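PDB 1VPD: tartronate semialdehyde reductase from Salmonella typhimurium, which probably catalyses the NAD(P)H-dependent reduction of tartronate semialdehyde (2-hydroxy-3-oxopropanoate) to D-glycerate, the last step in the conversion of galactarate to that acid. Local coordinates for residues 6-11 against 22-27; 27-32 against 155-160; 16-21 against 42-47; 56-59 against 64-67; 67-70 against 74-77. All coordinates share one frame; numbering follows the deposited sequence. Where two conformers were deposited one is given.

Contact 1: 6-11 against 22-27; sequences MKVGFI and KNLLKA
V8 and F10 of the central strand 7-11 meet L24 of helix 17-26, the pairing of first strand and first helix in the beta-alpha-beta unit that opens a Rossmann fold. V8 and F10, two apart in the strand, share the face turned to the helix. V8 comes first. Its CG1 approaches L24 CD1 at 4.4 Å, a loose touch, while its compact branched side chain suits a buried strand position and also packs against L31 and V64 on the flanking strands. At G9, which has no side chain, I58 CG2 can come up to the CA, while the backbone N and O pair with V64 and I66. F10 makes the nearer approach. Its CG lies anti to the backbone N (chi1 -156°), which carries the ring out from the strand toward the helix. L24 meets this ring at its edge, in the ring plane, and the two side chains cross at about a right angle. A leucine fits because one branch of its fork, CD1, meets both strand residues, while the other, CD2, packs on M158. No hydrogen bond links the two segments; they meet through apolar side chains. F10 also packs on G17, the last glycine of a GxGxxG-like pattern in the predicted NAD(+) site, to which F10 itself belongs. The L24 CD1 methyl straddles one ring bond, 3.8 Å from F10 CD1 and 3.9 Å from F10 CE1.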
# COMPACT_ATOMS: atom_id res chain seq x y z
N MSE A 6 17.16 -3.33 -19.79
CA MSE A 6 16.47 -3.28 -18.47
C MSE A 6 15.86 -4.64 -18.14
O MSE A 6 14.86 -5.02 -18.74
CB MSE A 6 15.36 -2.19 -18.47
CG MSE A 6 15.60 -0.99 -17.54
SE MSE A 6 13.94 -0.01 -17.11
CE MSE A 6 14.53 1.83 -17.54
N LYS A 7 16.49 -5.41 -17.25
CA LYS A 7 15.76 -6.46 -16.53
C LYS A 7 15.38 -5.74 -15.22
O LYS A 7 16.19 -5.02 -14.64
CB LYS A 7 16.57 -7.74 -16.26
CG LYS A 7 16.31 -8.86 -17.27
CD LYS A 7 17.09 -10.14 -16.99
CE LYS A 7 17.09 -11.07 -18.23
NZ LYS A 7 17.36 -12.50 -17.89
N VAL A 8 14.13 -5.90 -14.82
CA VAL A 8 13.57 -5.23 -13.64
C VAL A 8 13.33 -6.28 -12.56
O VAL A 8 12.66 -7.28 -12.80
CB VAL A 8 12.22 -4.58 -13.99
CG1 VAL A 8 11.56 -4.00 -12.74
CG2 VAL A 8 12.39 -3.51 -15.04
N GLY A 9 13.89 -6.06 -11.37
CA GLY A 9 13.68 -6.95 -10.24
C GLY A 9 12.35 -6.60 -9.62
O GLY A 9 11.97 -5.43 -9.64
N PHE A 10 11.64 -7.59 -9.09
CA PHE A 10 10.38 -7.32 -8.39
C PHE A 10 10.26 -8.30 -7.24
O PHE A 10 10.12 -9.51 -7.45
CB PHE A 10 9.20 -7.44 -9.35
CG PHE A 10 7.98 -6.66 -8.92
CD1 PHE A 10 7.52 -5.61 -9.70
CD2 PHE A 10 7.30 -6.97 -7.75
CE1 PHE A 10 6.39 -4.89 -9.33
CE2 PHE A 10 6.17 -6.22 -7.37
CZ PHE A 10 5.72 -5.20 -8.18
N ILE A 11 10.33 -7.79 -6.00
CA ILE A 11 10.33 -8.64 -4.82
C ILE A 11 9.12 -8.24 -3.98
O ILE A 11 9.05 -7.11 -3.50
CB ILE A 11 11.63 -8.47 -4.02
CG1 ILE A 11 12.85 -8.83 -4.89
CG2 ILE A 11 11.60 -9.36 -2.80
CD1 ILE A 11 14.17 -8.56 -4.22
N LYS A 22 2.35 -8.09 -12.92
CA LYS A 22 1.70 -8.56 -14.15
C LYS A 22 1.44 -7.40 -15.12
O LYS A 22 1.59 -7.56 -16.33
CB LYS A 22 0.43 -9.34 -13.84
CG LYS A 22 0.71 -10.68 -13.21
CD LYS A 22 -0.56 -11.45 -13.07
CE LYS A 22 -0.32 -12.76 -12.39
NZ LYS A 22 -1.60 -13.39 -11.98
N ASN A 23 1.13 -6.21 -14.61
CA ASN A 23 1.03 -5.06 -15.47
C ASN A 23 2.35 -4.65 -16.12
O ASN A 23 2.35 -4.18 -17.26
CB ASN A 23 0.36 -3.87 -14.74
CG ASN A 23 -1.13 -4.07 -14.61
OD1 ASN A 23 -1.75 -4.69 -15.50
ND2 ASN A 23 -1.73 -3.56 -13.51
N LEU A 24 3.47 -4.84 -15.42
CA LEU A 24 4.78 -4.56 -16.00
C LEU A 24 5.06 -5.55 -17.12
O LEU A 24 5.58 -5.15 -18.17
CB LEU A 24 5.89 -4.64 -14.95
CG LEU A 24 5.95 -3.52 -13.90
CD1 LEU A 24 7.17 -3.71 -13.00
CD2 LEU A 24 5.95 -2.13 -14.51
N LEU A 25 4.70 -6.81 -16.92
CA LEU A 25 4.92 -7.83 -17.95
C LEU A 25 4.11 -7.51 -19.21
O LEU A 25 4.62 -7.64 -20.31
CB LEU A 25 4.57 -9.22 -17.44
CG LEU A 25 5.53 -9.78 -16.37
CD1 LEU A 25 4.93 -10.97 -15.70
CD2 LEU A 25 6.89 -10.16 -16.96
N LYS A 26 2.86 -7.10 -19.02
CA LYS A 26 1.99 -6.69 -20.12
C LYS A 26 2.49 -5.47 -20.85
O LYS A 26 2.26 -5.33 -22.05
CB LYS A 26 0.58 -6.40 -19.60
CG LYS A 26 -0.20 -7.63 -19.28
CD LYS A 26 -1.70 -7.36 -19.37
CE LYS A 26 -2.38 -7.76 -18.10
NZ LYS A 26 -2.13 -9.20 -17.74
N ALA A 27 3.18 -4.58 -20.14
CA ALA A 27 3.77 -3.40 -20.75
C ALA A 27 5.09 -3.70 -21.47
O ALA A 27 5.71 -2.78 -22.01
CB ALA A 27 3.99 -2.31 -19.70

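Contact 2: 27-32 against 155-160; sequences AGYSLV and MKAMAG
A27 and Y29 both meet one methyl, A157 CB, and the contact across is wholly apolar. A27 CB lies 3.9 Å from A157 CB, two small side chains directed at each other where the backbones come within 6.4 Å, CA to CA; alanine permits so close an approach. On the ring side, Y29 CE2 is also 3.9 Å from A157 CB, and the methyl reaches the ring obliquely. Tyrosine suits the place because its long, flat, partly exposed ring can reach across to the end of the other helix.

Hydrogen bonds shape each segment from within. G28 ends helix 17-26 in a Schellman motif, whose positive phi (98°) would press a side chain against the preceding carbonyl and is easy for glycine. In the other segment, K156 to A159 form a type I turn where helix 145-156 gives out, and K156 NZ bonds A159 O at 3.0 Å, tilted out of the carbonyl plane, tying the lysine back over its own turn.

The contact lies at the surface, at the C-terminal ends of two helices. Y29 leads into strand 30-34 and also packs on D153 and L154 of helix 145-156, while A157 rests on L24 of helix 17-26.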
# COMPACT_ATOMS: atom_id res chain seq x y z
N ALA A 27 3.18 -4.58 -20.14
CA ALA A 27 3.77 -3.40 -20.75
C ALA A 27 5.09 -3.70 -21.47
O ALA A 27 5.71 -2.78 -22.01
CB ALA A 27 3.99 -2.31 -19.70
N GLY A 28 5.55 -4.94 -21.41
CA GLY A 28 6.74 -5.37 -22.15
C GLY A 28 8.05 -5.41 -21.38
O GLY A 28 9.12 -5.61 -21.97
N TYR A 29 8.01 -5.20 -20.06
CA TYR A 29 9.21 -5.28 -19.24
C TYR A 29 9.58 -6.72 -18.96
O TYR A 29 8.71 -7.58 -18.82
CB TYR A 29 9.04 -4.49 -17.93
CG TYR A 29 8.93 -3.00 -18.15
CD1 TYR A 29 10.06 -2.23 -18.29
CD2 TYR A 29 7.69 -2.38 -18.26
CE1 TYR A 29 9.98 -0.87 -18.53
CE2 TYR A 29 7.60 -1.01 -18.49
CZ TYR A 29 8.75 -0.26 -18.62
OH TYR A 29 8.71 1.10 -18.84
N SER A 30 10.88 -6.99 -18.89
CA SER A 30 11.38 -8.30 -18.48
C SER A 30 11.65 -8.27 -16.98
O SER A 30 12.39 -7.41 -16.51
CB SER A 30 12.66 -8.65 -19.23
OG SER A 30 12.41 -8.64 -20.62
N LEU A 31 11.04 -9.19 -16.24
CA LEU A 31 11.14 -9.20 -14.79
C LEU A 31 11.89 -10.40 -14.27
O LEU A 31 11.84 -11.49 -14.86
CB LEU A 31 9.75 -9.21 -14.13
CG LEU A 31 8.77 -8.08 -14.41
CD1 LEU A 31 7.66 -8.10 -13.36
CD2 LEU A 31 9.39 -6.74 -14.45
N VAL A 32 12.59 -10.20 -13.17
CA VAL A 32 13.10 -11.27 -12.34
C VAL A 32 12.48 -11.06 -10.95
O VAL A 32 12.75 -10.06 -10.28
CB VAL A 32 14.64 -11.28 -12.24
CG1 VAL A 32 15.10 -12.55 -11.57
CG2 VAL A 32 15.27 -11.15 -13.62
N MSE A 155 7.40 3.17 -13.57
CA MSE A 155 6.38 3.31 -12.51
C MSE A 155 4.99 3.54 -13.11
O MSE A 155 3.98 2.98 -12.63
CB MSE A 155 6.76 4.43 -11.54
CG MSE A 155 7.96 4.10 -10.68
SE MSE A 155 8.42 5.46 -9.37
CE MSE A 155 9.16 6.85 -10.56
N LYS A 156 4.93 4.35 -14.17
CA LYS A 156 3.66 4.69 -14.81
C LYS A 156 2.98 3.49 -15.46
O LYS A 156 1.77 3.48 -15.61
CB LYS A 156 3.85 5.83 -15.82
CG LYS A 156 2.58 6.35 -16.46
CD LYS A 156 1.70 7.12 -15.46
CE LYS A 156 0.45 7.69 -16.14
NZ LYS A 156 -0.44 6.61 -16.68
N ALA A 157 3.75 2.47 -15.83
CA ALA A 157 3.17 1.24 -16.37
C ALA A 157 2.23 0.50 -15.41
O ALA A 157 1.44 -0.34 -15.84
CB ALA A 157 4.28 0.30 -16.86
N MSE A 158 2.31 0.83 -14.11
CA MSE A 158 1.44 0.23 -13.09
C MSE A 158 0.34 1.17 -12.60
O MSE A 158 -0.47 0.78 -11.74
CB MSE A 158 2.29 -0.18 -11.88
CG MSE A 158 3.24 -1.34 -12.16
SE MSE A 158 4.59 -1.56 -10.78
CE MSE A 158 5.56 0.07 -11.06
N ALA A 159 0.29 2.38 -13.15
CA ALA A 159 -0.37 3.50 -12.50
C ALA A 159 -1.20 4.39 -13.43
O ALA A 159 -0.94 4.48 -14.64
CB ALA A 159 0.69 4.37 -11.83
N GLY A 160 -2.17 5.07 -12.83
CA GLY A 160 -2.84 6.20 -13.46
C GLY A 160 -2.14 7.53 -13.25
O GLY A 160 -2.38 8.49 -13.99

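Contact 3: 16-21 against 42-47; sequences MGKPMS and ADVIAA
K18 and D43 form a salt bridge between two nearly parallel helices of the Rossmann fold, 17-26 and 38-46, whose short segments run 12° apart with axes 10.4 Å from each other. K18 NZ donates to D43 OD1 at 3.1 Å and meets that oxygen from above the carboxylate plane. The lysine gets there by leaving its helix with CG anti to the backbone N (chi1 -176°), then bending at chi3 (88°), which swings the ammonium across the aspartate. The other carboxylate oxygen, D43 OD2, is taken by K22 NZ, one helical turn on from K18. One acid thus answers two lysines of the same helix, an arrangement that probably favours its charged form.

Beside the salt bridge, V44 packs between the helices. Its CG2 lies 3.8 Å from K18 CG, so the aliphatic part of the lysine serves as apolar cover while its end remains polar. S21 also faces the valine, and being small it lets V44 come near. The hydroxyl is buried but satisfied within its own helix: S21 OG donates to K18 O at 2.7 Å, three residues back. Residues 16-21 belong to the predicted NAD(+) site, though this face of the helix is turned to its neighbour. With its hydrogen bond made, the serine oxygen still touches both valine methyls, S21 OG lying 3.5 Å from V44 CG1 and 3.6 Å from V44 CG2.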
# COMPACT_ATOMS: atom_id res chain seq x y z
N MSE A 16 -1.11 -6.59 -3.59
CA MSE A 16 -0.80 -5.47 -4.46
C MSE A 16 0.32 -5.84 -5.46
O MSE A 16 0.21 -5.57 -6.66
CB MSE A 16 -0.39 -4.26 -3.61
CG MSE A 16 -1.43 -3.89 -2.52
SE MSE A 16 -3.12 -3.25 -3.30
CE MSE A 16 -2.34 -1.68 -4.17
N GLY A 17 1.39 -6.44 -4.96
CA GLY A 17 2.58 -6.70 -5.76
C GLY A 17 2.34 -7.60 -6.97
O GLY A 17 2.86 -7.36 -8.05
N LYS A 18 1.58 -8.66 -6.76
CA LYS A 18 1.34 -9.61 -7.86
C LYS A 18 0.70 -8.94 -9.09
O LYS A 18 1.28 -9.00 -10.18
CB LYS A 18 0.55 -10.82 -7.39
CG LYS A 18 0.37 -11.87 -8.48
CD LYS A 18 0.01 -13.20 -7.88
CE LYS A 18 -1.46 -13.33 -7.70
NZ LYS A 18 -1.80 -14.77 -7.43
N PRO A 19 -0.47 -8.29 -8.96
CA PRO A 19 -1.05 -7.61 -10.12
C PRO A 19 -0.19 -6.49 -10.70
O PRO A 19 -0.24 -6.27 -11.92
CB PRO A 19 -2.40 -7.10 -9.62
CG PRO A 19 -2.29 -7.11 -8.13
CD PRO A 19 -1.36 -8.24 -7.78
N MSE A 20 0.57 -5.79 -9.86
CA MSE A 20 1.46 -4.77 -10.33
C MSE A 20 2.54 -5.37 -11.25
O MSE A 20 2.80 -4.85 -12.34
CB MSE A 20 2.09 -4.06 -9.14
CG MSE A 20 1.07 -3.15 -8.42
SE MSE A 20 1.71 -2.62 -6.64
CE MSE A 20 2.93 -1.22 -7.16
N SER A 21 3.15 -6.46 -10.81
CA SER A 21 4.17 -7.14 -11.60
C SER A 21 3.59 -7.61 -12.94
O SER A 21 4.27 -7.51 -13.97
CB SER A 21 4.80 -8.31 -10.82
OG SER A 21 3.94 -9.42 -10.68
N ALA A 42 5.36 -18.77 -8.88
CA ALA A 42 4.94 -19.62 -10.00
C ALA A 42 3.89 -18.95 -10.88
O ALA A 42 3.94 -19.03 -12.10
CB ALA A 42 4.43 -20.95 -9.51
N ASP A 43 2.95 -18.25 -10.25
CA ASP A 43 1.91 -17.53 -10.96
C ASP A 43 2.50 -16.45 -11.86
O ASP A 43 2.11 -16.27 -13.01
CB ASP A 43 0.97 -16.91 -9.93
CG ASP A 43 -0.24 -16.25 -10.54
OD1 ASP A 43 -1.34 -16.41 -9.97
OD2 ASP A 43 -0.20 -15.55 -11.58
N VAL A 44 3.46 -15.69 -11.34
CA VAL A 44 4.03 -14.60 -12.08
C VAL A 44 5.01 -15.11 -13.17
O VAL A 44 5.08 -14.53 -14.23
CB VAL A 44 4.66 -13.53 -11.13
CG1 VAL A 44 5.29 -12.42 -11.90
CG2 VAL A 44 3.57 -12.96 -10.19
N ILE A 45 5.71 -16.20 -12.91
CA ILE A 45 6.52 -16.80 -13.99
C ILE A 45 5.62 -17.31 -15.10
O ILE A 45 5.97 -17.21 -16.26
CB ILE A 45 7.28 -18.05 -13.43
CG1 ILE A 45 8.47 -17.65 -12.56
CG2 ILE A 45 7.75 -18.99 -14.57
CD1 ILE A 45 9.08 -18.84 -11.81
N ALA A 46 4.45 -17.82 -14.76
CA ALA A 46 3.51 -18.29 -15.78
C ALA A 46 3.05 -17.13 -16.68
O ALA A 46 2.74 -17.34 -17.84
CB ALA A 46 2.33 -19.00 -15.13
N ALA A 47 3.07 -15.89 -16.16
CA ALA A 47 2.77 -14.70 -16.97
C ALA A 47 3.97 -14.15 -17.73
O ALA A 47 3.83 -13.16 -18.45
CB ALA A 47 2.17 -13.57 -16.09

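Contact 4: 56-59 against 64-67; sequences KAIA and VIIT
I65 lays its CD1 methyl against A59, reaching from strand 64-67 to helix 55-61, which precedes it. The methyl sits 3.8 Å from A59 CA and 3.9 Å from A59 CB, so it rests on the helix backbone as much as on the side chain. Alanine makes this possible: with a single methyl it leaves the helix surface low enough for a long side chain to settle on. The isoleucine supplies the length. Its CG1 branch lies anti to the carbonyl carbon (chi1 -61°) and carries CD1 outward to the helix, and the second torsion, 128°, departs from a staggered value.

I58 makes a lighter touch further back along the same side chain, with I58 CG2 4.3 Å from I65 CG1. The two isoleucines therefore meet near their branch points, while the alanine takes the end of I65. All three residues are buried, and no hydrogen bond crosses between the segments; two isoleucines and an alanine suit such a place, bringing no polar side-chain atoms into the buried seam.

The contact closes a tight helix-to-strand connection on one side of the Rossmann sheet. Strand 64-67 runs between strands 7-11 and 94-97, pairing with G9 on one flank and with V94 and I96 on the other. I58 and I65 both pack on I11 of strand 7-11, and I85 of helix 85-88 adjoins A59 and I65.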
# COMPACT_ATOMS: atom_id res chain seq x y z
N LYS A 56 19.84 -10.94 -3.44
CA LYS A 56 21.19 -10.68 -3.92
C LYS A 56 21.32 -11.05 -5.40
O LYS A 56 21.85 -10.28 -6.19
CB LYS A 56 22.21 -11.44 -3.07
CG LYS A 56 23.63 -11.54 -3.67
CD LYS A 56 24.58 -12.25 -2.73
CE LYS A 56 26.01 -12.26 -3.28
NZ LYS A 56 26.92 -13.02 -2.39
N ALA A 57 20.83 -12.23 -5.77
CA ALA A 57 20.89 -12.68 -7.16
C ALA A 57 20.02 -11.84 -8.07
O ALA A 57 20.37 -11.60 -9.22
CB ALA A 57 20.51 -14.14 -7.27
N ILE A 58 18.88 -11.37 -7.58
CA ILE A 58 18.08 -10.45 -8.37
C ILE A 58 18.86 -9.16 -8.64
O ILE A 58 18.90 -8.68 -9.76
CB ILE A 58 16.73 -10.18 -7.67
CG1 ILE A 58 15.89 -11.47 -7.76
CG2 ILE A 58 16.00 -9.03 -8.32
CD1 ILE A 58 14.58 -11.42 -7.07
N ALA A 59 19.53 -8.65 -7.61
CA ALA A 59 20.28 -7.41 -7.73
C ALA A 59 21.50 -7.58 -8.66
O ALA A 59 21.88 -6.64 -9.34
CB ALA A 59 20.73 -6.94 -6.37
N VAL A 64 17.55 -2.14 -11.88
CA VAL A 64 16.50 -1.53 -11.05
C VAL A 64 15.67 -2.64 -10.43
O VAL A 64 15.38 -3.66 -11.08
CB VAL A 64 15.62 -0.53 -11.86
CG1 VAL A 64 14.90 -1.23 -13.00
CG2 VAL A 64 14.62 0.20 -10.94
N ILE A 65 15.30 -2.46 -9.17
CA ILE A 65 14.56 -3.47 -8.42
C ILE A 65 13.42 -2.74 -7.73
O ILE A 65 13.65 -1.72 -7.08
CB ILE A 65 15.44 -4.13 -7.35
CG1 ILE A 65 16.64 -4.84 -8.00
CG2 ILE A 65 14.65 -5.16 -6.55
CD1 ILE A 65 17.94 -4.46 -7.41
N ILE A 66 12.21 -3.26 -7.89
CA ILE A 66 11.05 -2.82 -7.10
C ILE A 66 10.82 -3.77 -5.92
O ILE A 66 10.86 -4.98 -6.08
CB ILE A 66 9.79 -2.79 -8.01
CG1 ILE A 66 9.92 -1.68 -9.06
CG2 ILE A 66 8.48 -2.65 -7.19
CD1 ILE A 66 9.00 -1.88 -10.24
N THR A 67 10.56 -3.21 -4.73
CA THR A 67 10.09 -4.01 -3.59
C THR A 67 8.67 -3.59 -3.26
O THR A 67 8.35 -2.41 -3.36
CB THR A 67 10.98 -3.86 -2.36
OG1 THR A 67 11.31 -2.48 -2.12
CG2 THR A 67 12.32 -4.57 -2.56

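Contact 5: 67-70 against 74-77; sequences TMLP and HVKE
L69 and P70 pack on H74 and V75 where strand 64-67 of the Rossmann fold gives way, through a short loop, to helix 72-80. The more buried part is where L69 meets V75. L69 CD1 lies 3.9 Å from V75 CA and equally far from the carbonyl oxygen H74 O, so the methyl rests directly on the helix backbone. The leucine's CG stands anti to the carbonyl carbon (chi1 -61°), which turns the branched end to the helix, while at the base of the side chain L69 CB meets V75 CG2 at 4.0 Å. V75 is buried, and its compact branched shape fills the space between loop and helix; beyond, it packs on I101 and I109.

The outer part is more open, for P70 and H74 are both partly exposed. Here the contact is a CH-pi interaction. P70 CG stands over the middle of the imidazole, 3.8 Å from the centroid and 5° off the ring normal. Proline is well suited: its rigid ring lays CG and CD on the imidazole face, CD being polarised by the adjoining N, and fixes the loop just ahead of the helix. H74 ND1 is hydrogen-bonded to N71 OD1, which helps set the rotation of the imidazole under the proline. P70 O has a weak hydrogen bond from K243, a predicted NAD(+)-binding residue, and L69 lies near G12 of the glycine-rich turn, consistent with a place beside the cofactor site. The proline grips the root of the imidazole too, with P70 CD 3.7 Å from H74 CG.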
# COMPACT_ATOMS: atom_id res chain seq x y z
N THR A 67 10.56 -3.21 -4.73
CA THR A 67 10.09 -4.01 -3.59
C THR A 67 8.67 -3.59 -3.26
O THR A 67 8.35 -2.41 -3.36
CB THR A 67 10.98 -3.86 -2.36
OG1 THR A 67 11.31 -2.48 -2.12
CG2 THR A 67 12.32 -4.57 -2.56
N MSE A 68 7.83 -4.55 -2.91
CA MSE A 68 6.47 -4.29 -2.46
C MSE A 68 6.24 -5.22 -1.27
O MSE A 68 5.80 -6.36 -1.43
CB MSE A 68 5.45 -4.50 -3.58
CG MSE A 68 3.95 -4.32 -3.22
SE MSE A 68 3.66 -2.78 -2.18
CE MSE A 68 2.87 -1.65 -3.44
N LEU A 69 6.55 -4.71 -0.08
CA LEU A 69 6.60 -5.49 1.14
C LEU A 69 5.78 -4.80 2.26
O LEU A 69 5.42 -3.63 2.11
CB LEU A 69 8.05 -5.67 1.56
CG LEU A 69 8.92 -6.42 0.53
CD1 LEU A 69 10.41 -6.26 0.83
CD2 LEU A 69 8.51 -7.89 0.50
N PRO A 70 5.45 -5.53 3.32
CA PRO A 70 4.49 -5.02 4.31
C PRO A 70 4.95 -3.88 5.21
O PRO A 70 4.08 -3.09 5.62
CB PRO A 70 4.18 -6.25 5.18
CG PRO A 70 4.85 -7.40 4.60
CD PRO A 70 5.83 -6.93 3.60
N HIS A 74 10.64 -5.85 7.03
CA HIS A 74 10.71 -6.70 5.83
C HIS A 74 11.59 -6.04 4.76
O HIS A 74 12.42 -6.72 4.15
CB HIS A 74 9.34 -6.96 5.22
CG HIS A 74 8.55 -8.03 5.91
ND1 HIS A 74 7.83 -7.80 7.07
CD2 HIS A 74 8.31 -9.32 5.56
CE1 HIS A 74 7.21 -8.91 7.42
NE2 HIS A 74 7.48 -9.85 6.53
N VAL A 75 11.42 -4.74 4.52
CA VAL A 75 12.23 -4.06 3.51
C VAL A 75 13.71 -4.08 3.93
O VAL A 75 14.59 -4.31 3.11
CB VAL A 75 11.77 -2.59 3.27
CG1 VAL A 75 12.67 -1.88 2.22
CG2 VAL A 75 10.34 -2.57 2.80
N LYS A 76 13.98 -3.82 5.20
CA LYS A 76 15.36 -3.83 5.70
C LYS A 76 16.01 -5.19 5.50
O LYS A 76 17.18 -5.27 5.09
CB LYS A 76 15.40 -3.42 7.17
CG LYS A 76 15.22 -1.93 7.39
CD LYS A 76 15.41 -1.54 8.84
CE LYS A 76 15.23 -0.03 9.01
NZ LYS A 76 15.23 0.35 10.46
N GLU A 77 15.28 -6.26 5.77
CA GLU A 77 15.83 -7.62 5.57
C GLU A 77 16.14 -7.89 4.09
O GLU A 77 17.22 -8.38 3.75
CB GLU A 77 14.91 -8.70 6.14
CG GLU A 77 15.50 -10.12 6.09
CD GLU A 77 16.81 -10.27 6.84
OE1 GLU A 77 17.08 -9.51 7.79
OE2 GLU A 77 17.58 -11.18 6.50

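How the contacts relate
All five contacts lie in the N-terminal Rossmann domain. Contacts 1 and 2 have centres about 5 Å apart and share A27, with strands 7-11 and 30-34 adjacent in the sheet. Contact 3, its centre about 9 Å from that of contact 1, uses the same helix 17-26, and its segments alternate with those of contact 1 along the chain. Contact 4 adds strand 64-67 on the other flank of strand 7-11; contact 5 continues from it through T67. Contact 2 joins residues far apart in sequence, with contacts 4 and 5 falling between its segments. Together they pack helices against one sheet in the domain that carries most of the predicted NAD(+)-binding residues.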